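Side-chain contacts in polysaccharide deacetylase (Bacillus anthracis, PDB 2J13), which probably acts as a zinc-dependent family 4 carbohydrate esterase that removes N-linked acetyl groups from sugars of bacterial cell-wall peptidoglycan: residues Tyr58-Asn63 / Tyr150-Arg155; Gly64-Tyr69 / Lys94-Leu99; Asp75-Lys80 / Glu106-Gly111. One frame throughout, in Å; residues are numbered along the deposited sequence.

Contact 1: residues Tyr58-Asn63 / Tyr150-Arg155; sequences YLTFDN and YVRPPR. With CAC (cacodylate ion), chain H.
The flat guanidinium of R152 meets strand 56-63 at its edge, with T60 and D62 both arriving at its nitrogen end. T60 OG1 lies almost exactly in the guanidinium plane and takes a hydrogen bond from each terminal nitrogen, 3.0 Å from R152 NH1 and 3.0 Å from R152 NH2, so two donors converge on one oxygen. The same hydroxyl also bonds to the carbonyl of L208, which ties it to the neighbouring strand. The D62 side chain crosses R152 at about a right angle, its carboxylate plane turned 55° from the guanidinium. Its OD1, met on the syn side but 26° out of the carboxylate plane, forms a salt bridge of 2.9 Å with R152 NH1. Behind these nitrogens, R152 CD lies 3.4 Å from D62 OD1, putting the arginine chain across the carboxylate. That chain leaves with CG trans to the backbone N (chi1 -177°) and then bends at chi3, which turns the planar end toward the strand. NE and NH2 also bond to the carbonyls of V174 and F175, so the rotation of the group is fixed from more than one side, while F87 and L209 pack against R152. The other carboxylate oxygen, D62 OD2, looks toward a bound cacodylate, probably from the crystallisation liquor, whose O2 accepts a hydrogen bond of 2.8 Å from the backbone N of R155. The D62 side chain is about 4 Å from a zinc ion, and the carbonyl of R152 bonds to H113, one of the histidines at a zinc site. An aspartate near the end of a central strand, braced by an arginine from an RPP sequence, is the arrangement expected of the active site in the NodB-type family 4 esterases.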
loop_
_atom_site.group_PDB
_atom_site.type_symbol
_atom_site.label_atom_id
_atom_site.label_comp_id
_atom_site.label_asym_id
_atom_site.label_seq_id
_atom_site.Cartn_x
_atom_site.Cartn_y
_atom_site.Cartn_z
ATOM N N TYR A 58 -6.741 8.389 -1.769
ATOM C CA TYR A 58 -6.126 7.150 -2.293
ATOM C C TYR A 58 -6.386 5.989 -1.355
ATOM O O TYR A 58 -5.885 5.977 -0.261
ATOM C CB TYR A 58 -4.615 7.366 -2.465
ATOM C CG TYR A 58 -4.322 8.612 -3.252
ATOM C CD1 TYR A 58 -4.257 8.567 -4.629
ATOM C CD2 TYR A 58 -4.165 9.835 -2.620
ATOM C CE1 TYR A 58 -4.030 9.733 -5.382
ATOM C CE2 TYR A 58 -3.930 11.001 -3.357
ATOM C CZ TYR A 58 -3.877 10.926 -4.741
ATOM O OH TYR A 58 -3.631 12.033 -5.538
ATOM N N LEU A 59 -7.191 5.032 -1.806
ATOM C CA LEU A 59 -7.524 3.863 -1.036
ATOM C C LEU A 59 -6.467 2.766 -1.223
ATOM O O LEU A 59 -6.087 2.434 -2.364
ATOM C CB LEU A 59 -8.909 3.389 -1.475
ATOM C CG LEU A 59 -9.510 2.186 -0.794
ATOM C CD1 LEU A 59 -9.649 2.461 0.687
ATOM C CD2 LEU A 59 -10.861 1.775 -1.396
ATOM N N THR A 60 -6.030 2.183 -0.107
ATOM C CA THR A 60 -5.095 1.071 -0.135
ATOM C C THR A 60 -5.492 0.038 0.902
ATOM O O THR A 60 -6.193 0.360 1.863
ATOM C CB THR A 60 -3.650 1.518 0.134
ATOM O OG1 THR A 60 -3.499 1.894 1.512
ATOM C CG2 THR A 60 -3.229 2.648 -0.792
ATOM N N PHE A 61 -5.050 -1.189 0.658
ATOM C CA PHE A 61 -5.254 -2.342 1.548
ATOM C C PHE A 61 -3.932 -3.092 1.632
ATOM O O PHE A 61 -3.184 -3.145 0.648
ATOM C CB PHE A 61 -6.313 -3.306 1.010
ATOM C CG PHE A 61 -7.687 -2.704 0.875
ATOM C CD1 PHE A 61 -8.039 -2.017 -0.250
ATOM C CD2 PHE A 61 -8.632 -2.857 1.878
ATOM C CE1 PHE A 61 -9.336 -1.467 -0.371
ATOM C CE2 PHE A 61 -9.887 -2.307 1.741
ATOM C CZ PHE A 61 -10.192 -1.579 0.639
ATOM N N ASP A 62 -3.677 -3.714 2.792
ATOM C CA ASP A 62 -2.562 -4.656 2.932
ATOM C C ASP A 62 -3.106 -6.083 3.041
ATOM O O ASP A 62 -4.062 -6.356 3.786
ATOM C CB ASP A 62 -1.693 -4.335 4.147
ATOM C CG ASP A 62 -0.987 -3.025 4.036
ATOM O OD1 ASP A 62 -1.030 -2.415 2.948
ATOM O OD2 ASP A 62 -0.449 -2.540 5.085
ATOM N N ASN A 63 -2.477 -6.994 2.303
ATOM C CA ASN A 63 -2.946 -8.336 2.131
ATOM C C ASN A 63 -1.851 -9.328 2.435
ATOM O O ASN A 63 -1.195 -9.848 1.557
ATOM C CB ASN A 63 -3.451 -8.527 0.718
ATOM C CG ASN A 63 -4.567 -7.596 0.392
ATOM O OD1 ASN A 63 -5.712 -8.009 0.338
ATOM N ND2 ASN A 63 -4.252 -6.327 0.187
ATOM N N TYR A 150 5.485 0.173 -6.100
ATOM C CA TYR A 150 5.077 0.604 -4.749
ATOM C C TYR A 150 5.363 -0.484 -3.719
ATOM O O TYR A 150 4.882 -1.597 -3.843
ATOM C CB TYR A 150 3.596 0.994 -4.739
ATOM C CG TYR A 150 3.274 1.987 -5.819
ATOM C CD1 TYR A 150 3.815 3.268 -5.802
ATOM C CD2 TYR A 150 2.457 1.643 -6.883
ATOM C CE1 TYR A 150 3.539 4.174 -6.828
ATOM C CE2 TYR A 150 2.190 2.524 -7.883
ATOM C CZ TYR A 150 2.736 3.784 -7.863
ATOM O OH TYR A 150 2.454 4.671 -8.898
ATOM N N VAL A 151 6.094 -0.110 -2.670
ATOM C CA VAL A 151 6.384 -0.993 -1.554
ATOM C C VAL A 151 5.801 -0.380 -0.292
ATOM O O VAL A 151 5.993 0.792 -0.059
ATOM C CB VAL A 151 7.911 -1.210 -1.405
ATOM C CG1 VAL A 151 8.236 -1.809 -0.053
ATOM C CG2 VAL A 151 8.396 -2.087 -2.564
ATOM N N ARG A 152 5.122 -1.174 0.518
ATOM C CA ARG A 152 4.766 -0.769 1.893
ATOM C C ARG A 152 5.444 -1.745 2.873
ATOM O O ARG A 152 5.222 -2.960 2.822
ATOM C CB ARG A 152 3.262 -0.790 2.095
ATOM C CG ARG A 152 2.824 -0.311 3.474
ATOM C CD ARG A 152 1.372 -0.096 3.552
ATOM N NE ARG A 152 0.968 1.141 2.917
ATOM C CZ ARG A 152 -0.289 1.398 2.578
ATOM N NH1 ARG A 152 -1.208 0.451 2.691
ATOM N NH2 ARG A 152 -0.581 2.549 2.043
ATOM N N PRO A 153 6.300 -1.232 3.763
ATOM C CA PRO A 153 6.992 -2.120 4.674
ATOM C C PRO A 153 6.092 -2.831 5.676
ATOM O O PRO A 153 5.130 -2.219 6.195
ATOM C CB PRO A 153 7.958 -1.166 5.439
ATOM C CG PRO A 153 7.970 0.031 4.760
ATOM C CD PRO A 153 6.722 0.165 3.946
ATOM N N PRO A 154 6.371 -4.113 5.958
ATOM C CA PRO A 154 5.651 -4.818 7.009
ATOM C C PRO A 154 5.592 -4.028 8.300
ATOM O O PRO A 154 6.616 -3.504 8.759
ATOM C CB PRO A 154 6.458 -6.089 7.158
ATOM C CG PRO A 154 6.921 -6.326 5.804
ATOM C CD PRO A 154 7.340 -5.025 5.312
ATOM N N ARG A 155 4.397 -3.920 8.846
ATOM C CA ARG A 155 4.129 -3.175 10.093
ATOM C C ARG A 155 4.500 -1.692 10.087
ATOM O O ARG A 155 4.460 -1.022 11.149
ATOM C CB ARG A 155 4.765 -3.928 11.269
ATOM C CG ARG A 155 4.338 -5.337 11.426
ATOM C CD ARG A 155 5.078 -6.099 12.577
ATOM N NE ARG A 155 4.810 -7.516 12.364
ATOM C CZ ARG A 155 5.446 -8.321 11.499
ATOM N NH1 ARG A 155 6.534 -7.928 10.792
ATOM N NH2 ARG A 155 5.001 -9.567 11.356
HETATM AS AS CAC H . 0.463 -3.585 8.296
HETATM O O1 CAC H . -0.761 -3.783 7.131
HETATM O O2 CAC H . 1.796 -4.603 7.905
HETATM C C1 CAC H . 1.062 -1.734 8.209
HETATM C C2 CAC H . -0.147 -4.025 10.113
#

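Contact 2: residues Gly64-Tyr69 / Lys94-Leu99; sequences GYENGY and KTQKDL
E66 reaches across to Q96 with the upper part of its side chain and to L99 with its end. At the root, E66 CB lies 3.5 Å from Q96 NE2, and CG follows close behind, 3.6 Å from that same Q96 NE2, so the amide end of Q96 lies across the aliphatic part of the glutamate. The two side chains cross at about a right angle, and their carboxylate and amide planes stand 52° apart. A bend at chi2 swings the carboxylate past the amide toward L99. There E66 CD comes within 3.7 Å of L99 CD1, and E66 OE1 is 3.6 Å from that methyl. OE1 is also hydrogen-bonded to the hydroxyls of T70 and Y92. OE2 turns back to its own loop, accepting a hydrogen bond of 3.0 Å from G68 N, from above the carboxylate plane. The loop between strand 56-63 and helix 70-80 thus packs on the break between helices 90-95 and 97-105, where Q96 is N-cap of the second. The polar bonding of E66 goes to its own loop, T70 and Y92, while 94-99 is met by van der Waals contacts of the glutamate methylenes with the Q96 amide and of its carboxylate with the L99 methyl.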
loop_
_atom_site.group_PDB
_atom_site.type_symbol
_atom_site.label_atom_id
_atom_site.label_comp_id
_atom_site.label_asym_id
_atom_site.label_seq_id
_atom_site.Cartn_x
_atom_site.Cartn_y
_atom_site.Cartn_z
ATOM N N GLY A 64 -1.636 -9.515 3.729
ATOM C CA GLY A 64 -0.784 -10.580 4.229
ATOM C C GLY A 64 -1.590 -11.743 4.767
ATOM O O GLY A 64 -1.023 -12.790 5.056
ATOM N N TYR A 65 -2.888 -11.536 4.980
ATOM C CA TYR A 65 -3.774 -12.588 5.448
ATOM C C TYR A 65 -5.108 -12.472 4.709
ATOM O O TYR A 65 -5.530 -11.354 4.345
ATOM C CB TYR A 65 -3.967 -12.437 6.953
ATOM C CG TYR A 65 -4.752 -13.538 7.604
ATOM C CD1 TYR A 65 -4.144 -14.735 7.958
ATOM C CD2 TYR A 65 -6.108 -13.373 7.896
ATOM C CE1 TYR A 65 -4.863 -15.745 8.577
ATOM C CE2 TYR A 65 -6.838 -14.380 8.506
ATOM C CZ TYR A 65 -6.211 -15.561 8.844
ATOM O OH TYR A 65 -6.929 -16.561 9.453
ATOM N N GLU A 66 -5.759 -13.600 4.450
ATOM C CA GLU A 66 -7.100 -13.579 3.843
ATOM C C GLU A 66 -8.136 -13.999 4.869
ATOM O O GLU A 66 -8.176 -15.155 5.272
ATOM C CB GLU A 66 -7.212 -14.485 2.617
ATOM C CG GLU A 66 -8.608 -14.514 1.924
ATOM C CD GLU A 66 -9.123 -13.145 1.522
ATOM O OE1 GLU A 66 -8.293 -12.276 1.116
ATOM O OE2 GLU A 66 -10.372 -12.940 1.599
ATOM N N ASN A 67 -9.003 -13.062 5.233
ATOM C CA ASN A 67 -10.051 -13.292 6.212
ATOM C C ASN A 67 -11.337 -13.805 5.586
ATOM O O ASN A 67 -12.239 -14.232 6.302
ATOM C CB ASN A 67 -10.343 -12.005 6.966
ATOM C CG ASN A 67 -9.262 -11.646 7.966
ATOM O OD1 ASN A 67 -8.362 -10.853 7.680
ATOM N ND2 ASN A 67 -9.377 -12.201 9.166
ATOM N N GLY A 68 -11.416 -13.756 4.261
ATOM C CA GLY A 68 -12.554 -14.286 3.493
ATOM C C GLY A 68 -13.484 -13.216 2.928
ATOM O O GLY A 68 -14.565 -13.528 2.374
ATOM N N TYR A 69 -13.080 -11.953 3.025
ATOM C CA TYR A 69 -13.937 -10.848 2.551
ATOM C C TYR A 69 -13.327 -10.012 1.419
ATOM O O TYR A 69 -13.927 -9.043 0.970
ATOM C CB TYR A 69 -14.305 -9.979 3.753
ATOM C CG TYR A 69 -14.960 -10.820 4.814
ATOM C CD1 TYR A 69 -16.238 -11.314 4.612
ATOM C CD2 TYR A 69 -14.282 -11.179 5.976
ATOM C CE1 TYR A 69 -16.847 -12.126 5.540
ATOM C CE2 TYR A 69 -14.903 -12.008 6.942
ATOM C CZ TYR A 69 -16.185 -12.462 6.700
ATOM O OH TYR A 69 -16.857 -13.271 7.596
ATOM N N LYS A 94 0.707 -16.924 -3.071
ATOM C CA LYS A 94 0.718 -18.386 -3.261
ATOM C C LYS A 94 -0.635 -19.016 -2.926
ATOM O O LYS A 94 -1.025 -20.036 -3.540
ATOM C CB LYS A 94 1.810 -19.010 -2.402
ATOM C CG LYS A 94 3.230 -18.614 -2.816
ATOM C CD LYS A 94 3.763 -19.334 -4.060
ATOM C CE LYS A 94 4.091 -20.780 -3.761
ATOM N NZ LYS A 94 4.801 -21.462 -4.881
ATOM N N THR A 95 -1.334 -18.449 -1.947
ATOM C CA THR A 95 -2.566 -19.042 -1.421
ATOM C C THR A 95 -3.851 -18.429 -1.971
ATOM O O THR A 95 -4.937 -18.994 -1.761
ATOM C CB THR A 95 -2.600 -19.012 0.117
ATOM O OG1 THR A 95 -2.605 -17.655 0.623
ATOM C CG2 THR A 95 -1.408 -19.800 0.697
ATOM N N GLN A 96 -3.752 -17.301 -2.674
ATOM C CA GLN A 96 -4.951 -16.599 -3.166
ATOM C C GLN A 96 -4.788 -16.113 -4.611
ATOM O O GLN A 96 -5.124 -14.968 -4.944
ATOM C CB GLN A 96 -5.313 -15.431 -2.225
ATOM C CG GLN A 96 -5.475 -15.817 -0.767
ATOM C CD GLN A 96 -6.694 -16.705 -0.473
ATOM O OE1 GLN A 96 -7.640 -16.770 -1.268
ATOM N NE2 GLN A 96 -6.690 -17.359 0.700
ATOM N N LYS A 97 -4.328 -17.000 -5.505
ATOM C CA LYS A 97 -4.070 -16.591 -6.880
ATOM C C LYS A 97 -5.310 -16.014 -7.559
ATOM O O LYS A 97 -5.198 -15.087 -8.333
ATOM C CB LYS A 97 -3.467 -17.718 -7.737
ATOM C CG LYS A 97 -2.381 -17.202 -8.686
ATOM C CD LYS A 97 -2.154 -18.089 -9.912
ATOM C CE LYS A 97 -1.330 -19.315 -9.585
ATOM N NZ LYS A 97 0.040 -19.024 -9.098
ATOM N N ASP A 98 -6.486 -16.555 -7.274
ATOM C CA ASP A 98 -7.686 -16.076 -7.944
ATOM C C ASP A 98 -8.050 -14.634 -7.576
ATOM O O ASP A 98 -8.401 -13.851 -8.451
ATOM C CB ASP A 98 -8.845 -17.044 -7.677
ATOM C CG ASP A 98 -8.675 -18.356 -8.410
ATOM O OD1 ASP A 98 -7.908 -18.411 -9.411
ATOM O OD2 ASP A 98 -9.314 -19.337 -7.976
ATOM N N LEU A 99 -7.910 -14.282 -6.297
ATOM C CA LEU A 99 -8.134 -12.900 -5.855
ATOM C C LEU A 99 -7.088 -11.960 -6.472
ATOM O O LEU A 99 -7.414 -10.858 -6.901
ATOM C CB LEU A 99 -8.158 -12.803 -4.325
ATOM C CG LEU A 99 -9.452 -13.307 -3.690
ATOM C CD1 LEU A 99 -9.270 -13.451 -2.171
ATOM C CD2 LEU A 99 -10.643 -12.411 -4.025
#

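Contact 3: residues Asp75-Lys80 / Glu106-Gly111; sequences DVLKEK and EGHIIG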
loop_
_atom_site.group_PDB
_atom_site.type_symbol
_atom_site.label_atom_id
_atom_site.label_comp_id
_atom_site.label_asym_id
_atom_site.label_seq_id
_atom_site.Cartn_x
_atom_site.Cartn_y
_atom_site.Cartn_z
ATOM N N ASP A 75 -15.850 -6.554 -5.007
ATOM C CA ASP A 75 -17.198 -6.336 -5.604
ATOM C C ASP A 75 -17.649 -4.867 -5.410
ATOM O O ASP A 75 -18.202 -4.241 -6.322
ATOM C CB ASP A 75 -18.217 -7.277 -4.976
ATOM C CG ASP A 75 -18.034 -8.741 -5.375
ATOM O OD1 ASP A 75 -17.372 -9.036 -6.386
ATOM O OD2 ASP A 75 -18.601 -9.613 -4.666
ATOM N N VAL A 76 -17.473 -4.344 -4.195
ATOM C CA VAL A 76 -17.791 -2.953 -3.906
ATOM C C VAL A 76 -16.976 -2.006 -4.804
ATOM O O VAL A 76 -17.503 -1.098 -5.412
ATOM C CB VAL A 76 -17.591 -2.594 -2.429
ATOM C CG1 VAL A 76 -17.717 -1.106 -2.228
ATOM C CG2 VAL A 76 -18.563 -3.357 -1.524
ATOM N N LEU A 77 -15.665 -2.208 -4.896
ATOM C CA LEU A 77 -14.828 -1.314 -5.694
ATOM C C LEU A 77 -15.224 -1.300 -7.176
ATOM O O LEU A 77 -15.163 -0.259 -7.839
ATOM C CB LEU A 77 -13.342 -1.726 -5.542
ATOM C CG LEU A 77 -12.784 -1.567 -4.125
ATOM C CD1 LEU A 77 -11.327 -2.175 -4.082
ATOM C CD2 LEU A 77 -12.799 -0.118 -3.710
ATOM N N LYS A 78 -15.647 -2.458 -7.671
ATOM C CA LYS A 78 -16.089 -2.605 -9.041
ATOM C C LYS A 78 -17.417 -1.856 -9.265
ATOM O O LYS A 78 -17.550 -1.161 -10.245
ATOM C CB LYS A 78 -16.254 -4.092 -9.346
ATOM C CG LYS A 78 -16.658 -4.452 -10.780
ATOM C CD LYS A 78 -16.911 -5.944 -10.837
ATOM C CE LYS A 78 -16.178 -6.638 -11.961
ATOM N NZ LYS A 78 -15.869 -8.090 -11.633
ATOM N N GLU A 79 -18.340 -1.998 -8.318
ATOM C CA GLU A 79 -19.650 -1.343 -8.374
ATOM C C GLU A 79 -19.512 0.165 -8.364
ATOM O O GLU A 79 -20.206 0.875 -9.114
ATOM C CB GLU A 79 -20.503 -1.767 -7.181
ATOM C CG GLU A 79 -21.062 -3.179 -7.284
ATOM C CD GLU A 79 -22.145 -3.482 -6.258
ATOM O OE1 GLU A 79 -22.658 -2.542 -5.596
ATOM O OE2 GLU A 79 -22.487 -4.683 -6.110
ATOM N N LYS A 80 -18.629 0.652 -7.501
ATOM C CA LYS A 80 -18.442 2.057 -7.281
ATOM C C LYS A 80 -17.407 2.686 -8.195
ATOM O O LYS A 80 -17.206 3.893 -8.137
ATOM C CB LYS A 80 -18.029 2.304 -5.823
ATOM C CG LYS A 80 -19.005 1.796 -4.793
ATOM C CD LYS A 80 -20.307 2.530 -4.831
ATOM C CE LYS A 80 -21.196 2.057 -3.716
ATOM N NZ LYS A 80 -22.449 2.854 -3.701
ATOM N N GLU A 106 -9.545 -6.244 -12.662
ATOM C CA GLU A 106 -10.544 -5.201 -12.357
ATOM C C GLU A 106 -9.986 -3.783 -12.142
ATOM O O GLU A 106 -10.665 -2.916 -11.588
ATOM C CB GLU A 106 -11.422 -5.658 -11.199
ATOM C CG GLU A 106 -12.091 -7.006 -11.522
ATOM C CD GLU A 106 -12.796 -7.684 -10.381
ATOM O OE1 GLU A 106 -13.054 -7.041 -9.335
ATOM O OE2 GLU A 106 -13.144 -8.899 -10.566
ATOM N N GLY A 107 -8.767 -3.533 -12.599
ATOM C CA GLY A 107 -8.239 -2.187 -12.696
ATOM C C GLY A 107 -7.494 -1.660 -11.480
ATOM O O GLY A 107 -7.288 -0.455 -11.361
ATOM N N HIS A 108 -7.071 -2.563 -10.596
ATOM C CA HIS A 108 -6.321 -2.147 -9.398
ATOM C C HIS A 108 -4.817 -2.268 -9.616
ATOM O O HIS A 108 -4.365 -2.765 -10.672
ATOM C CB HIS A 108 -6.785 -2.939 -8.204
ATOM C CG HIS A 108 -8.247 -2.804 -7.980
ATOM N ND1 HIS A 108 -8.841 -1.597 -7.676
ATOM C CD2 HIS A 108 -9.250 -3.701 -8.114
ATOM C CE1 HIS A 108 -10.146 -1.773 -7.586
ATOM N NE2 HIS A 108 -10.421 -3.035 -7.853
ATOM N N ILE A 109 -4.047 -1.755 -8.657
ATOM C CA ILE A 109 -2.583 -1.881 -8.701
ATOM C C ILE A 109 -2.213 -2.835 -7.607
ATOM O O ILE A 109 -2.753 -2.731 -6.491
ATOM C CB ILE A 109 -1.908 -0.548 -8.480
ATOM C CG1 ILE A 109 -2.260 0.393 -9.623
ATOM C CG2 ILE A 109 -0.399 -0.730 -8.301
ATOM C CD1 ILE A 109 -1.879 1.813 -9.344
ATOM N N ILE A 110 -1.334 -3.788 -7.915
ATOM C CA ILE A 110 -0.836 -4.719 -6.913
ATOM C C ILE A 110 0.524 -4.210 -6.440
ATOM O O ILE A 110 1.456 -3.993 -7.253
ATOM C CB ILE A 110 -0.717 -6.166 -7.445
ATOM C CG1 ILE A 110 -2.058 -6.660 -8.000
ATOM C CG2 ILE A 110 -0.248 -7.109 -6.363
ATOM C CD1 ILE A 110 -1.870 -7.990 -8.771
ATOM N N GLY A 111 0.605 -3.936 -5.139
ATOM C CA GLY A 111 1.854 -3.483 -4.522
ATOM C C GLY A 111 2.577 -4.598 -3.802
ATOM O O GLY A 111 2.057 -5.667 -3.613
#
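Residues 75-80 of helix 70-80 pack here against the turn that leads from helix 97-105 into strand 109-112, next to the parallel sheet that both helices flank. Two pairs carry the contact, one a buried van der Waals contact, one charged and nearer the surface. On the inner side L77 rests on H108, its CD1 3.7 Å from H108 CE1 and its CB 3.8 Å from that same CE1; the leucine approaches the imidazole obliquely. H108 CG stands opposite the carbonyl carbon (chi1 -57°), which carries the ring toward the helix. One face of the imidazole has the carbonyl oxygen of E106 3.7 Å above it, offset toward the rim. H108 ND1 accepts a hydrogen bond from the backbone N of A84, and F86 meets the ring edge-to-face, so the imidazole is fixed between its own turn and strand 84-88. On the outer side K78 NZ forms a salt bridge of 3.0 Å with E106 OE2, a weak hydrogen bond by its geometry. The lysine starts out straight and bends at chi3; the two side chains cross at about a right angle, with the ammonium at the carboxylate. R102 is the firmer partner of E106: its NE bonds to OE2, and its NH2 bonds to D75, so one guanidinium stands between two acids whose D75 OD1 and E106 OE1 are 5.6 Å apart and probably eases their repulsion. L77 also touches A84, F86 and L221, extending the apolar layer under the helix toward helix 217-230. Helix 70-80 joins parallel strands 56-63 and 84-88, and helices 90-95 and 97-105 join 84-88 to 109-112; this helix-on-sheet packing is that of consecutive beta-alpha-beta crossovers, as in the distorted beta/alpha barrel of the NodB family.

Contact 1 lies about 2 Å from the centre of the chain, contacts 2 and 3 about 16 and 14 Å from it, and the three contact centres are about 15 Å from one another. Strand 56-63 runs straight on from contact 1 into the 64-69 loop of contact 2, which leads into the helix of contact 3. Contacts 1 and 3 also touch through the core, L59 CD2 lying 3.6 Å from L77 CD2. Contacts 2 and 3 approach only to about 7 Å between nearest atoms. Contact 1 belongs to the probable active site; in contact 2, whose loop directly follows the strand carrying D62, the Q96 side chain is about 10 Å from a bound zinc ion; contact 3 is structural packing.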